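Local coordinates for ESX secretion system protein EccC (Thermomonospora curvata, PDB 4NH0) that is a multidomain ATPase of the ESX (type VII) secretion system, which exports EsxA and EsxB from the cell, and may be its translocase subunit, at residues Q687-G697 with F765-N774. Sequence-based numbering, arbitrary orientation.
Sequences QEVQFYCLDFG and FGDVFLVVDN. With MG (magnesium ion), chain D.
Parallel strands 689-694 and 767-772 are neighbours in the central sheet of the second FtsK domain, joined by backbone hydrogen bonds from Glu-688 O, which accepts Asp-767 N, to Leu-694 O, which accepts Asp-773 N at 3.1 Å. On one face the rings of Phe-691 and Phe-769 lie side by side, planes 19° apart but slid so far that they barely overlap; Phe-691 CD2 sits 3.6 Å from Phe-769 CB, and Leu-680 of helix 669-683 packs against both. Val-689 CG1 meets the Phe-769 ring at its edge, on CE1 (3.8 Å). On the opposite face, Val-768 CG1 reaches the edge of the Tyr-692 ring, 3.6 Å from CD1, while the tyrosine OH lies at the edge of the Phe-765 ring and bonds to Pro-898 O. Gln-690 bends at chi2 (86°), which swings its amide back along the strand: OE1 takes the Gly-766 N-H at 2.8 Å in a nearly straight bond, and NE2 bonds to Pro-686 O. A leucine here would probably leave the Gly-766 N-H and Pro-686 O without these mates. This is the P-loop NTPase core, and the C-terminal ends of both strands run to its nucleotide site. There Gly-697 O binds the magnesium ion at 2.1 Å, together with a water and Ser-670 of the Walker A loop. Asp-773, just past its strand as in a Walker B motif, sets OD2 2.9 Å from Asp-695 OD1, while Asp-695 also receives N-H groups from Gly-699 and Leu-701.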
# COMPACT_ATOMS: atom_id res chain seq x y z
N GLN A 687 20.07 -8.12 -5.40
CA GLN A 687 20.94 -8.63 -4.35
C GLN A 687 20.78 -7.82 -3.07
O GLN A 687 21.28 -8.22 -2.01
CB GLN A 687 22.40 -8.62 -4.80
CG GLN A 687 22.75 -9.69 -5.81
CD GLN A 687 24.23 -9.73 -6.12
OE1 GLN A 687 24.90 -10.73 -5.88
NE2 GLN A 687 24.76 -8.63 -6.64
N GLU A 688 20.10 -6.69 -3.17
CA GLU A 688 19.90 -5.82 -2.02
C GLU A 688 18.51 -6.02 -1.41
O GLU A 688 18.34 -5.88 -0.20
CB GLU A 688 20.09 -4.35 -2.42
CG GLU A 688 21.53 -3.99 -2.75
CD GLU A 688 21.68 -2.57 -3.25
OE1 GLU A 688 22.68 -1.92 -2.92
OE2 GLU A 688 20.79 -2.11 -4.00
N VAL A 689 17.54 -6.34 -2.25
CA VAL A 689 16.18 -6.60 -1.78
C VAL A 689 15.59 -7.84 -2.44
O VAL A 689 15.91 -8.16 -3.59
CB VAL A 689 15.24 -5.40 -2.04
CG1 VAL A 689 15.64 -4.21 -1.19
CG2 VAL A 689 15.23 -5.04 -3.51
N GLN A 690 14.73 -8.55 -1.71
CA GLN A 690 14.02 -9.70 -2.26
C GLN A 690 12.56 -9.66 -1.81
O GLN A 690 12.25 -9.24 -0.70
CB GLN A 690 14.67 -11.01 -1.83
CG GLN A 690 16.05 -11.25 -2.43
CD GLN A 690 17.16 -10.62 -1.62
OE1 GLN A 690 17.11 -10.60 -0.39
NE2 GLN A 690 18.16 -10.10 -2.30
N PHE A 691 11.66 -10.12 -2.68
CA PHE A 691 10.23 -10.08 -2.39
C PHE A 691 9.59 -11.46 -2.53
O PHE A 691 9.81 -12.16 -3.51
CB PHE A 691 9.53 -9.09 -3.31
CG PHE A 691 10.05 -7.69 -3.21
CD1 PHE A 691 11.10 -7.27 -4.01
CD2 PHE A 691 9.49 -6.79 -2.32
CE1 PHE A 691 11.58 -5.98 -3.92
CE2 PHE A 691 9.97 -5.50 -2.22
CZ PHE A 691 11.02 -5.10 -3.02
N TYR A 692 8.80 -11.83 -1.52
CA TYR A 692 8.08 -13.09 -1.54
C TYR A 692 6.62 -12.84 -1.18
O TYR A 692 6.31 -12.44 -0.06
CB TYR A 692 8.73 -14.09 -0.58
CG TYR A 692 10.17 -14.38 -0.93
CD1 TYR A 692 11.20 -13.60 -0.42
CD2 TYR A 692 10.50 -15.42 -1.79
CE1 TYR A 692 12.52 -13.86 -0.75
CE2 TYR A 692 11.81 -15.68 -2.13
CZ TYR A 692 12.82 -14.90 -1.60
OH TYR A 692 14.12 -15.15 -1.94
N CYS A 693 5.74 -13.08 -2.14
CA CYS A 693 4.37 -12.59 -2.05
C CYS A 693 3.33 -13.68 -1.84
O CYS A 693 3.45 -14.79 -2.34
CB CYS A 693 4.03 -11.81 -3.32
SG CYS A 693 5.26 -10.58 -3.78
N LEU A 694 2.30 -13.32 -1.07
CA LEU A 694 1.12 -14.16 -0.89
C LEU A 694 -0.08 -13.40 -1.43
O LEU A 694 -0.73 -12.66 -0.69
CB LEU A 694 0.92 -14.53 0.58
CG LEU A 694 1.60 -15.78 1.14
CD1 LEU A 694 3.08 -15.80 0.85
CD2 LEU A 694 1.36 -15.88 2.63
N ASP A 695 -0.37 -13.56 -2.71
CA ASP A 695 -1.41 -12.76 -3.34
C ASP A 695 -2.80 -13.22 -2.93
O ASP A 695 -3.36 -14.14 -3.51
CB ASP A 695 -1.28 -12.81 -4.86
CG ASP A 695 -1.96 -11.63 -5.54
OD1 ASP A 695 -2.93 -11.09 -4.97
OD2 ASP A 695 -1.52 -11.24 -6.64
N PHE A 696 -3.35 -12.57 -1.91
CA PHE A 696 -4.69 -12.88 -1.45
C PHE A 696 -5.68 -11.75 -1.77
O PHE A 696 -6.78 -11.72 -1.22
CB PHE A 696 -4.68 -13.17 0.06
CG PHE A 696 -4.06 -14.49 0.41
CD1 PHE A 696 -4.03 -15.52 -0.51
CD2 PHE A 696 -3.51 -14.71 1.67
CE1 PHE A 696 -3.45 -16.74 -0.19
CE2 PHE A 696 -2.94 -15.92 1.99
CZ PHE A 696 -2.91 -16.94 1.07
N GLY A 697 -5.31 -10.85 -2.68
CA GLY A 697 -6.22 -9.78 -3.05
C GLY A 697 -6.30 -9.46 -4.54
O GLY A 697 -5.98 -8.35 -4.95
N PHE A 765 21.12 -13.52 0.96
CA PHE A 765 19.97 -12.63 0.97
C PHE A 765 20.37 -11.22 1.35
O PHE A 765 21.44 -10.99 1.90
CB PHE A 765 18.90 -13.13 1.94
CG PHE A 765 18.23 -14.41 1.52
CD1 PHE A 765 17.14 -14.39 0.68
CD2 PHE A 765 18.69 -15.63 1.98
CE1 PHE A 765 16.52 -15.56 0.30
CE2 PHE A 765 18.08 -16.80 1.60
CZ PHE A 765 16.99 -16.77 0.76
N GLY A 766 19.49 -10.26 1.05
CA GLY A 766 19.66 -8.89 1.50
C GLY A 766 18.54 -8.54 2.46
O GLY A 766 18.38 -9.20 3.48
N ASP A 767 17.77 -7.52 2.12
CA ASP A 767 16.56 -7.20 2.87
C ASP A 767 15.38 -7.93 2.26
O ASP A 767 14.99 -7.67 1.12
CB ASP A 767 16.30 -5.69 2.88
CG ASP A 767 17.19 -4.96 3.86
OD1 ASP A 767 18.31 -4.58 3.48
OD2 ASP A 767 16.76 -4.76 5.01
N VAL A 768 14.81 -8.86 3.01
CA VAL A 768 13.72 -9.69 2.51
C VAL A 768 12.37 -9.12 2.89
O VAL A 768 12.14 -8.73 4.03
CB VAL A 768 13.84 -11.13 3.04
CG1 VAL A 768 12.78 -12.01 2.40
CG2 VAL A 768 15.22 -11.68 2.75
N PHE A 769 11.46 -9.06 1.91
CA PHE A 769 10.13 -8.53 2.13
C PHE A 769 9.06 -9.60 1.90
O PHE A 769 8.94 -10.14 0.81
CB PHE A 769 9.87 -7.34 1.21
CG PHE A 769 10.74 -6.15 1.50
CD1 PHE A 769 12.00 -6.05 0.94
CD2 PHE A 769 10.30 -5.13 2.32
CE1 PHE A 769 12.81 -4.96 1.21
CE2 PHE A 769 11.10 -4.04 2.59
CZ PHE A 769 12.35 -3.95 2.03
N LEU A 770 8.31 -9.90 2.95
CA LEU A 770 7.20 -10.85 2.85
C LEU A 770 5.89 -10.11 2.65
O LEU A 770 5.42 -9.41 3.55
CB LEU A 770 7.13 -11.73 4.10
CG LEU A 770 5.97 -12.73 4.16
CD1 LEU A 770 6.09 -13.74 3.05
CD2 LEU A 770 5.94 -13.42 5.52
N VAL A 771 5.30 -10.26 1.47
CA VAL A 771 4.10 -9.51 1.12
C VAL A 771 2.84 -10.38 1.19
O VAL A 771 2.78 -11.45 0.59
CB VAL A 771 4.21 -8.91 -0.29
CG1 VAL A 771 3.01 -8.03 -0.58
CG2 VAL A 771 5.50 -8.13 -0.43
N VAL A 772 1.85 -9.90 1.92
CA VAL A 772 0.55 -10.55 1.98
C VAL A 772 -0.53 -9.56 1.56
O VAL A 772 -0.67 -8.49 2.15
CB VAL A 772 0.24 -11.08 3.39
CG1 VAL A 772 -1.15 -11.70 3.43
CG2 VAL A 772 1.29 -12.09 3.82
N ASP A 773 -1.29 -9.92 0.53
CA ASP A 773 -2.25 -9.00 -0.07
C ASP A 773 -3.51 -8.84 0.78
O ASP A 773 -3.98 -7.73 0.99
CB ASP A 773 -2.62 -9.46 -1.48
CG ASP A 773 -3.05 -8.32 -2.38
OD1 ASP A 773 -3.44 -7.26 -1.85
OD2 ASP A 773 -3.00 -8.48 -3.61
N ASN A 774 -4.07 -9.95 1.25
CA ASN A 774 -5.25 -9.90 2.10
C ASN A 774 -5.02 -10.69 3.38
O ASN A 774 -5.15 -11.91 3.40
CB ASN A 774 -6.47 -10.44 1.37
CG ASN A 774 -7.78 -10.09 2.03
OD1 ASN A 774 -7.85 -9.89 3.25
ND2 ASN A 774 -8.84 -10.02 1.24
MG MG D . -6.74 -6.82 -3.81
O HOH W 1 -7.26 -6.25 -5.71